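Local structure of dienelactone hydrolase (Anabaena variabilis, 2O2G) at residues Q140-R145 against A161-I166; I37-H42 against V116-A121; A131-P136 against P157-P162. The protein probably acts as a hydrolase of the dienelactone hydrolase family, with an alpha/beta-hydrolase fold. All coordinates share one frame; numbering follows the deposited sequence.

Contact 1 of 3, residues Q140-R145 against A161-I166; sequences QAVVSR and APTLLI. With SO4 (sulfate ion), chain B.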
loop_
_atom_site.group_PDB
_atom_site.type_symbol
_atom_site.label_atom_id
_atom_site.label_comp_id
_atom_site.label_asym_id
_atom_site.label_seq_id
_atom_site.Cartn_x
_atom_site.Cartn_y
_atom_site.Cartn_z
ATOM N N GLN A 140 6.611 -9.241 -2.255
ATOM C CA GLN A 140 5.939 -10.548 -2.246
ATOM C C GLN A 140 4.420 -10.548 -2.288
ATOM O O GLN A 140 3.805 -11.632 -2.402
ATOM C CB GLN A 140 6.388 -11.369 -1.031
ATOM C CG GLN A 140 7.886 -11.696 -1.028
ATOM C CD GLN A 140 8.296 -12.867 -0.129
ATOM O OE1 GLN A 140 9.486 -13.152 -0.023
ATOM N NE2 GLN A 140 7.320 -13.570 0.502
ATOM N N ALA A 141 3.808 -9.368 -2.215
ATOM C CA ALA A 141 2.351 -9.247 -2.267
ATOM C C ALA A 141 1.924 -7.800 -2.374
ATOM O O ALA A 141 2.603 -6.890 -1.900
ATOM C CB ALA A 141 1.673 -9.910 -1.022
ATOM N N VAL A 142 0.789 -7.585 -3.026
ATOM C CA VAL A 142 0.226 -6.251 -3.166
ATOM C C VAL A 142 -1.293 -6.336 -3.004
ATOM O O VAL A 142 -1.914 -7.249 -3.508
ATOM C CB VAL A 142 0.537 -5.603 -4.552
ATOM C CG1 VAL A 142 -0.209 -4.243 -4.717
ATOM C CG2 VAL A 142 2.034 -5.420 -4.759
ATOM N N VAL A 143 -1.856 -5.386 -2.273
ATOM C CA VAL A 143 -3.305 -5.239 -2.134
ATOM C C VAL A 143 -3.590 -3.786 -2.563
ATOM O O VAL A 143 -2.931 -2.853 -2.094
ATOM C CB VAL A 143 -3.796 -5.462 -0.704
ATOM C CG1 VAL A 143 -5.300 -5.160 -0.590
ATOM C CG2 VAL A 143 -3.511 -6.854 -0.249
ATOM N N SER A 144 -4.547 -3.609 -3.466
ATOM C CA SER A 144 -4.947 -2.296 -3.938
ATOM C C SER A 144 -6.372 -2.044 -3.468
ATOM O O SER A 144 -7.259 -2.832 -3.795
ATOM C CB SER A 144 -4.848 -2.205 -5.453
ATOM O OG SER A 144 -5.538 -1.043 -5.859
ATOM N N ARG A 145 -6.561 -1.011 -2.634
ATOM C CA ARG A 145 -7.897 -0.669 -2.097
ATOM C C ARG A 145 -8.513 0.469 -2.889
ATOM O O ARG A 145 -8.096 1.631 -2.771
ATOM C CB ARG A 145 -7.819 -0.289 -0.622
ATOM C CG ARG A 145 -9.178 -0.047 0.060
ATOM C CD ARG A 145 -9.057 1.032 1.096
ATOM N NE ARG A 145 -8.964 2.345 0.436
ATOM C CZ ARG A 145 -8.630 3.471 1.040
ATOM N NH1 ARG A 145 -8.229 3.478 2.303
ATOM N NH2 ARG A 145 -8.607 4.588 0.342
ATOM N N ALA A 161 4.444 -9.868 -7.939
ATOM C CA ALA A 161 3.871 -10.008 -6.604
ATOM C C ALA A 161 2.395 -10.368 -6.680
ATOM O O ALA A 161 1.630 -9.673 -7.375
ATOM C CB ALA A 161 4.028 -8.707 -5.844
ATOM N N PRO A 162 1.980 -11.488 -6.032
ATOM C CA PRO A 162 0.531 -11.811 -5.997
ATOM C C PRO A 162 -0.301 -10.603 -5.527
ATOM O O PRO A 162 -0.108 -10.076 -4.415
ATOM C CB PRO A 162 0.460 -13.003 -5.040
ATOM C CG PRO A 162 1.816 -13.690 -5.260
ATOM C CD PRO A 162 2.792 -12.546 -5.390
ATOM N N THR A 163 -1.270 -10.237 -6.358
ATOM C CA THR A 163 -2.038 -9.000 -6.231
ATOM C C THR A 163 -3.552 -9.199 -6.039
ATOM O O THR A 163 -4.215 -9.884 -6.801
ATOM C CB THR A 163 -1.824 -8.159 -7.524
ATOM O OG1 THR A 163 -0.435 -7.827 -7.646
ATOM C CG2 THR A 163 -2.674 -6.918 -7.548
ATOM N N LEU A 164 -4.069 -8.530 -5.018
ATOM C CA LEU A 164 -5.456 -8.541 -4.680
ATOM C C LEU A 164 -6.005 -7.135 -4.882
ATOM O O LEU A 164 -5.600 -6.170 -4.205
ATOM C CB LEU A 164 -5.619 -8.931 -3.207
ATOM C CG LEU A 164 -7.000 -8.802 -2.600
ATOM C CD1 LEU A 164 -8.019 -9.641 -3.351
ATOM C CD2 LEU A 164 -6.896 -9.204 -1.116
ATOM N N LEU A 165 -6.933 -7.023 -5.804
ATOM C CA LEU A 165 -7.624 -5.775 -6.077
ATOM C C LEU A 165 -8.976 -5.784 -5.296
ATOM O O LEU A 165 -9.772 -6.717 -5.401
ATOM C CB LEU A 165 -7.832 -5.647 -7.584
ATOM C CG LEU A 165 -6.600 -5.680 -8.499
ATOM C CD1 LEU A 165 -6.996 -5.502 -9.953
ATOM C CD2 LEU A 165 -5.598 -4.614 -8.145
ATOM N N ILE A 166 -9.202 -4.774 -4.473
ATOM C CA ILE A 166 -10.419 -4.688 -3.705
ATOM C C ILE A 166 -11.141 -3.447 -4.129
ATOM O O ILE A 166 -10.543 -2.352 -4.110
ATOM C CB ILE A 166 -10.157 -4.574 -2.155
ATOM C CG1 ILE A 166 -9.363 -5.761 -1.600
ATOM C CG2 ILE A 166 -11.502 -4.514 -1.400
ATOM C CD1 ILE A 166 -8.835 -5.554 -0.127
HETATM S S SO4 B . -6.403 7.131 2.243
HETATM O O1 SO4 B . -4.976 6.868 2.198
HETATM O O2 SO4 B . -6.552 8.398 2.901
HETATM O O3 SO4 B . -6.989 6.128 3.112
HETATM O O4 SO4 B . -7.024 7.105 0.924
#
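Val143 and Ile166 meet through their methyl ends, CG1 of Val143 lying 3.6 Å from CD1 of Ile166, on one face of the central beta sheet of an alpha/beta-hydrolase fold. Their strands, 140-145 and 163-166, are parallel neighbours whose axes approach to 4.7 Å and diverge by only 9°. Val143 is paired in register with Leu164, and the two side chains run alongside each other, off the same face, with CG2 of Val143 4.2 Å from CB of Leu164. The shorter contact is the diagonal one: CG1 of Ile166 stands anti to its carbonyl carbon (chi1 -59°), and CD1 beyond it reaches back to Val143. Phe218 and Trp217 of helix 206-221 pack on Val143 and Leu164 respectively.

The other face carries Val142, Thr163, Ser144 and Leu165. There CD2 of Leu165 comes back to within 3.7 Å of CB of Ser144, while Thr163 turns its hydroxyl to its own segment, OG1 donating to the carbonyl O of Ala161.

Four backbone bonds join the segments: Val142 N to Pro162 O, just before the second strand, then Leu164 N to Val142 O, Ser144 N to Leu164 O and Ile166 N to Ser144 O. In the first, the donor is tilted 32° from the carbonyl plane, and Pro162 O takes a second hydrogen bond from Trp217 NE1. Ala141 N is buried without a polar partner; CB of Ala161 sits 3.7 Å from that nitrogen.

At the far end Arg145 extends from the Val143 face to the presumed nucleophile Ser122, whose OG is hydrogen-bonded to NH2. The guanidinium also grips a sulfate, probably picked up from the crystallisation solution: NH1 donates to sulfate O3 at 3.0 Å, in the guanidinium plane, and NH2 to sulfate O4 at 3.0 Å.

Contact 2 of 3, residues I37-H42 against V116-A121; sequences IVLFAH and VGYFGA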
loop_
_atom_site.group_PDB
_atom_site.type_symbol
_atom_site.label_atom_id
_atom_site.label_comp_id
_atom_site.label_asym_id
_atom_site.label_seq_id
_atom_site.Cartn_x
_atom_site.Cartn_y
_atom_site.Cartn_z
ATOM N N ILE A 37 6.184 -7.627 6.380
ATOM C CA ILE A 37 5.925 -6.232 6.657
ATOM C C ILE A 37 5.133 -5.642 5.496
ATOM O O ILE A 37 5.443 -5.888 4.317
ATOM C CB ILE A 37 7.203 -5.421 6.937
ATOM C CG1 ILE A 37 6.823 -4.028 7.482
ATOM C CG2 ILE A 37 8.087 -5.333 5.711
ATOM C CD1 ILE A 37 7.970 -3.298 8.141
ATOM N N VAL A 38 4.107 -4.883 5.858
ATOM C CA VAL A 38 3.257 -4.215 4.894
ATOM C C VAL A 38 3.559 -2.711 4.843
ATOM O O VAL A 38 3.359 -1.975 5.822
ATOM C CB VAL A 38 1.800 -4.440 5.252
ATOM C CG1 VAL A 38 0.885 -3.724 4.254
ATOM C CG2 VAL A 38 1.524 -5.950 5.311
ATOM N N LEU A 39 4.050 -2.274 3.694
ATOM C CA LEU A 39 4.309 -0.881 3.445
ATOM C C LEU A 39 3.049 -0.268 2.819
ATOM O O LEU A 39 2.546 -0.767 1.797
ATOM C CB LEU A 39 5.507 -0.729 2.536
ATOM C CG LEU A 39 6.004 0.683 2.176
ATOM C CD1 LEU A 39 6.452 1.560 3.321
ATOM C CD2 LEU A 39 7.158 0.518 1.254
ATOM N N PHE A 40 2.546 0.806 3.435
ATOM C CA PHE A 40 1.323 1.488 2.979
ATOM C C PHE A 40 1.557 2.696 2.080
ATOM O O PHE A 40 2.323 3.545 2.438
ATOM C CB PHE A 40 0.529 2.001 4.179
ATOM C CG PHE A 40 -0.193 0.958 4.913
ATOM C CD1 PHE A 40 0.490 0.053 5.696
ATOM C CD2 PHE A 40 -1.586 0.900 4.880
ATOM C CE1 PHE A 40 -0.192 -0.914 6.400
ATOM C CE2 PHE A 40 -2.264 -0.052 5.602
ATOM C CZ PHE A 40 -1.571 -0.970 6.343
ATOM N N ALA A 41 0.933 2.725 0.901
ATOM C CA ALA A 41 0.941 3.865 -0.010
ATOM C C ALA A 41 -0.396 4.535 0.214
ATOM O O ALA A 41 -1.427 3.956 -0.104
ATOM C CB ALA A 41 1.047 3.405 -1.452
ATOM N N HIS A 42 -0.383 5.730 0.789
ATOM C CA HIS A 42 -1.595 6.460 1.104
ATOM C C HIS A 42 -2.139 7.088 -0.165
ATOM O O HIS A 42 -1.449 7.136 -1.205
ATOM C CB HIS A 42 -1.329 7.517 2.214
ATOM C CG HIS A 42 -0.291 8.551 1.843
ATOM N ND1 HIS A 42 -0.503 9.519 0.879
ATOM C CD2 HIS A 42 0.970 8.758 2.302
ATOM C CE1 HIS A 42 0.583 10.268 0.760
ATOM N NE2 HIS A 42 1.485 9.839 1.625
ATOM N N VAL A 116 8.453 -8.012 2.321
ATOM C CA VAL A 116 7.708 -6.815 2.025
ATOM C C VAL A 116 6.480 -7.047 1.175
ATOM O O VAL A 116 6.533 -7.728 0.154
ATOM C CB VAL A 116 8.562 -5.723 1.363
ATOM C CG1 VAL A 116 7.699 -4.504 1.006
ATOM C CG2 VAL A 116 9.713 -5.287 2.294
ATOM N N GLY A 117 5.373 -6.445 1.618
ATOM C CA GLY A 117 4.128 -6.404 0.852
ATOM C C GLY A 117 3.658 -4.951 0.785
ATOM O O GLY A 117 4.005 -4.140 1.635
ATOM N N TYR A 118 2.817 -4.625 -0.192
ATOM C CA TYR A 118 2.312 -3.265 -0.313
ATOM C C TYR A 118 0.795 -3.204 -0.144
ATOM O O TYR A 118 0.038 -4.108 -0.631
ATOM C CB TYR A 118 2.619 -2.648 -1.680
ATOM C CG TYR A 118 4.068 -2.417 -2.093
ATOM C CD1 TYR A 118 5.085 -2.212 -1.184
ATOM C CD2 TYR A 118 4.369 -2.286 -3.435
ATOM C CE1 TYR A 118 6.380 -1.963 -1.615
ATOM C CE2 TYR A 118 5.644 -2.013 -3.879
ATOM C CZ TYR A 118 6.646 -1.847 -2.985
ATOM O OH TYR A 118 7.897 -1.593 -3.497
ATOM N N PHE A 119 0.358 -2.178 0.572
ATOM C CA PHE A 119 -1.067 -1.874 0.710
ATOM C C PHE A 119 -1.219 -0.497 0.143
ATOM O O PHE A 119 -0.805 0.476 0.777
ATOM C CB PHE A 119 -1.580 -1.964 2.146
ATOM C CG PHE A 119 -3.073 -1.692 2.261
ATOM C CD1 PHE A 119 -3.565 -0.386 2.309
ATOM C CD2 PHE A 119 -3.985 -2.730 2.299
ATOM C CE1 PHE A 119 -4.967 -0.140 2.398
ATOM C CE2 PHE A 119 -5.388 -2.490 2.357
ATOM C CZ PHE A 119 -5.873 -1.218 2.405
ATOM N N GLY A 120 -1.804 -0.399 -1.055
ATOM C CA GLY A 120 -1.947 0.867 -1.705
ATOM C C GLY A 120 -3.388 1.322 -1.671
ATOM O O GLY A 120 -4.252 0.571 -2.109
ATOM N N ALA A 121 -3.631 2.545 -1.183
ATOM C CA ALA A 121 -4.981 3.086 -1.031
ATOM C C ALA A 121 -5.299 4.128 -2.105
ATOM O O ALA A 121 -4.514 5.080 -2.319
ATOM C CB ALA A 121 -5.139 3.705 0.339
#
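Ile37 and Gly117 open a run of five backbone hydrogen bonds, Gly117 N donating to Ile37 O at 2.8 Å. Leu39 N then binds Gly117 O, Phe119 N binds Leu39 O, Ala41 N binds Phe119 O, and Ala121 N closes the series on Ala41 O at 2.8 Å. Donors alternate between the strands, as parallel pairing requires, and the short axes cross at 29°, evidence of marked sheet twist.

These are strands 36-41 and 115-121, central in the alpha/beta-hydrolase sheet. The second runs into the probable nucleophile elbow, a GxSxG pattern that starts at Gly120 and has Ser122 as its likely nucleophile. Gly120 offers only backbone to its partner, its CA lying 3.9 Å from CB of Ala41.

On the face shared by Val38, Phe40 and Phe119, the two phenylalanines meet obliquely, ring centroids 5.1 Å apart and planes inclined at 40°. With CG anti to the backbone N (chi1 -178°), the Phe119 ring starts off beside its carbonyl carbon; CD2 and CE2 of Phe40 both lie against its CD1, the nearest pair, CD2 to CD1, being 3.5 Å apart. CB of Phe119 makes a CH-pi contact over one face of the Phe40 ring, displaced toward its rim, and also meets CG1 of Val38 at 3.7 Å. An alanine in place of Phe119 would retain these CB contacts but would probably open a gap between the CD2-CE2 side of the Phe40 ring and the side chain of Arg145, against which the lost ring also packs.

Beyond the opposite face lies helix 91-107. Here Leu39 and Tyr118 run side by side, CD2 of Leu39 approaching CE1 of Tyr118 obliquely at 3.9 Å, and the tyrosine OH is hydrogen-bonded to Thr102 OG1. Farther out on this face, the CG2 methyls of Ile37 and Val116 touch at 3.8 Å.

Contact 3 of 3, residues A131-P136 against P157-P162; sequences AAAERP and PHVKAP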
loop_
_atom_site.group_PDB
_atom_site.type_symbol
_atom_site.label_atom_id
_atom_site.label_comp_id
_atom_site.label_asym_id
_atom_site.label_seq_id
_atom_site.Cartn_x
_atom_site.Cartn_y
_atom_site.Cartn_z
ATOM N N ALA A 131 5.699 0.373 -8.431
ATOM C CA ALA A 131 6.846 0.056 -7.597
ATOM C C ALA A 131 7.160 -1.463 -7.546
ATOM O O ALA A 131 8.322 -1.865 -7.611
ATOM C CB ALA A 131 6.616 0.594 -6.173
ATOM N N ALA A 132 6.118 -2.286 -7.430
ATOM C CA ALA A 132 6.259 -3.736 -7.365
ATOM C C ALA A 132 6.949 -4.293 -8.612
ATOM O O ALA A 132 7.780 -5.196 -8.514
ATOM C CB ALA A 132 4.879 -4.381 -7.150
ATOM N N ALA A 133 6.610 -3.742 -9.773
ATOM C CA ALA A 133 7.227 -4.127 -11.043
ATOM C C ALA A 133 8.717 -3.778 -11.081
ATOM O O ALA A 133 9.464 -4.433 -11.807
ATOM C CB ALA A 133 6.520 -3.483 -12.166
ATOM N N GLU A 134 9.127 -2.753 -10.318
ATOM C CA GLU A 134 10.543 -2.350 -10.160
ATOM C C GLU A 134 11.344 -3.175 -9.128
ATOM O O GLU A 134 12.575 -3.092 -9.124
ATOM C CB GLU A 134 10.681 -0.881 -9.728
ATOM C CG GLU A 134 10.099 0.118 -10.657
ATOM C CD GLU A 134 10.722 0.058 -12.001
ATOM O OE1 GLU A 134 11.977 0.054 -12.067
ATOM O OE2 GLU A 134 9.958 0.009 -12.989
ATOM N N ARG A 135 10.676 -3.916 -8.249
ATOM C CA ARG A 135 11.354 -4.759 -7.256
ATOM C C ARG A 135 10.746 -6.165 -7.224
ATOM O O ARG A 135 10.199 -6.599 -6.178
ATOM C CB ARG A 135 11.272 -4.085 -5.866
ATOM C CG ARG A 135 12.054 -2.796 -5.746
ATOM C CD ARG A 135 13.535 -3.071 -5.605
ATOM N NE ARG A 135 14.324 -1.856 -5.482
ATOM C CZ ARG A 135 14.798 -1.174 -6.512
ATOM N NH1 ARG A 135 14.483 -1.513 -7.756
ATOM N NH2 ARG A 135 15.479 -0.071 -6.295
ATOM N N PRO A 136 10.856 -6.914 -8.342
ATOM C CA PRO A 136 10.189 -8.226 -8.442
ATOM C C PRO A 136 10.618 -9.322 -7.481
ATOM O O PRO A 136 9.811 -10.214 -7.156
ATOM C CB PRO A 136 10.478 -8.646 -9.889
ATOM C CG PRO A 136 11.760 -7.950 -10.212
ATOM C CD PRO A 136 11.608 -6.606 -9.582
ATOM N N PRO A 157 1.656 -5.991 -16.520
ATOM C CA PRO A 157 2.153 -7.340 -16.873
ATOM C C PRO A 157 3.547 -7.736 -16.319
ATOM O O PRO A 157 3.928 -8.913 -16.441
ATOM C CB PRO A 157 2.158 -7.329 -18.408
ATOM C CG PRO A 157 2.237 -5.898 -18.790
ATOM C CD PRO A 157 1.545 -5.120 -17.709
ATOM N N HIS A 158 4.280 -6.790 -15.709
ATOM C CA HIS A 158 5.575 -7.087 -15.138
ATOM C C HIS A 158 5.499 -7.364 -13.654
ATOM O O HIS A 158 6.467 -7.859 -13.075
ATOM C CB HIS A 158 6.555 -5.951 -15.425
ATOM C CG HIS A 158 6.891 -5.831 -16.879
ATOM N ND1 HIS A 158 6.396 -4.823 -17.676
ATOM C CD2 HIS A 158 7.591 -6.652 -17.698
ATOM C CE1 HIS A 158 6.829 -4.992 -18.917
ATOM N NE2 HIS A 158 7.552 -6.099 -18.959
ATOM N N VAL A 159 4.369 -7.043 -13.044
ATOM C CA VAL A 159 4.185 -7.282 -11.606
ATOM C C VAL A 159 4.283 -8.789 -11.362
ATOM O O VAL A 159 3.608 -9.586 -12.044
ATOM C CB VAL A 159 2.865 -6.723 -11.127
ATOM C CG1 VAL A 159 2.538 -7.176 -9.649
ATOM C CG2 VAL A 159 2.873 -5.227 -11.222
ATOM N N LYS A 160 5.168 -9.163 -10.445
ATOM C CA LYS A 160 5.381 -10.572 -10.071
ATOM C C LYS A 160 4.775 -10.900 -8.709
ATOM O O LYS A 160 4.626 -12.064 -8.366
ATOM C CB LYS A 160 6.888 -10.904 -10.071
ATOM C CG LYS A 160 7.597 -10.736 -11.432
ATOM C CD LYS A 160 7.171 -11.786 -12.447
ATOM C CE LYS A 160 8.009 -11.765 -13.738
ATOM N NZ LYS A 160 7.800 -10.575 -14.614
ATOM N N ALA A 161 4.444 -9.868 -7.939
ATOM C CA ALA A 161 3.871 -10.008 -6.604
ATOM C C ALA A 161 2.395 -10.368 -6.680
ATOM O O ALA A 161 1.630 -9.673 -7.375
ATOM C CB ALA A 161 4.028 -8.707 -5.844
ATOM N N PRO A 162 1.980 -11.488 -6.032
ATOM C CA PRO A 162 0.531 -11.811 -5.997
ATOM C C PRO A 162 -0.301 -10.603 -5.527
ATOM O O PRO A 162 -0.108 -10.076 -4.415
ATOM C CB PRO A 162 0.460 -13.003 -5.040
ATOM C CG PRO A 162 1.816 -13.690 -5.260
ATOM C CD PRO A 162 2.792 -12.546 -5.390
HETATM O O HOH W 1 6.385 -7.458 -8.374
#
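Near the end of helix 123-134 the backbones are nearest at Ala133 and Val159, their CA atoms 4.4 Å apart. Segment 157-162 leaves a short 3-10 turn and passes the helix end as a loop, extended at Val159 but bent at Lys160 (psi -15°), before strand 163-168. Direct backbone bonding between the two is absent; a water bridges them, donating to Ala132 O at 2.7 Å and accepting from Lys160 N at 2.9 Å.

The side chains touch by aliphatic carbons. CB of Ala133 lies 4.1 Å from CB of His158 and 4.2 Å from CG2 of Val159, whose other methyl, CG1, faces Ala132 CB more loosely. At the outer edge, CB of Pro136 meets CG of Lys160 at 3.9 Å; CG stands anti to the lysine carbonyl carbon (chi1 -61°), and the bent chain carries NZ back to a weak bond with His158 O. The imidazole is held separately, ND1 bonding Ser154 O.

With no charged pair between the segments, the contact joins helix and loop by weak apolar packing, and its directional component rests on the single water, which ties a carbonyl near the helix end to a loop amide.

How the contacts relate
Contacts 1 and 2 are adjacent parts of one sheet, their centres 9 Å apart: strand 115-121 lies between strands 36-41 and 139-145, and Val143 N is 2.8 Å from Tyr118 O, a probable hydrogen bond. Contact 3 shares Ala161 and Pro162 with contact 1. Its helix packs on the sheet face that carries Val142 and Tyr118, with Ala132 CB 3.9 Å from Val142 CG2 and Ala131 CB 3.6 Å from Tyr118 CE2. Contacts 1 and 2 converge on the likely active site, where Arg145 CZ lies 3.6 Å from Ala121 CB beside the presumed Ser122-His199-Asp171 triad. The sulfate there is also bound by Gly43, Ser46, Ser50 and Arg52. Contact 3 is farther out, about 13 Å between centres from contact 2.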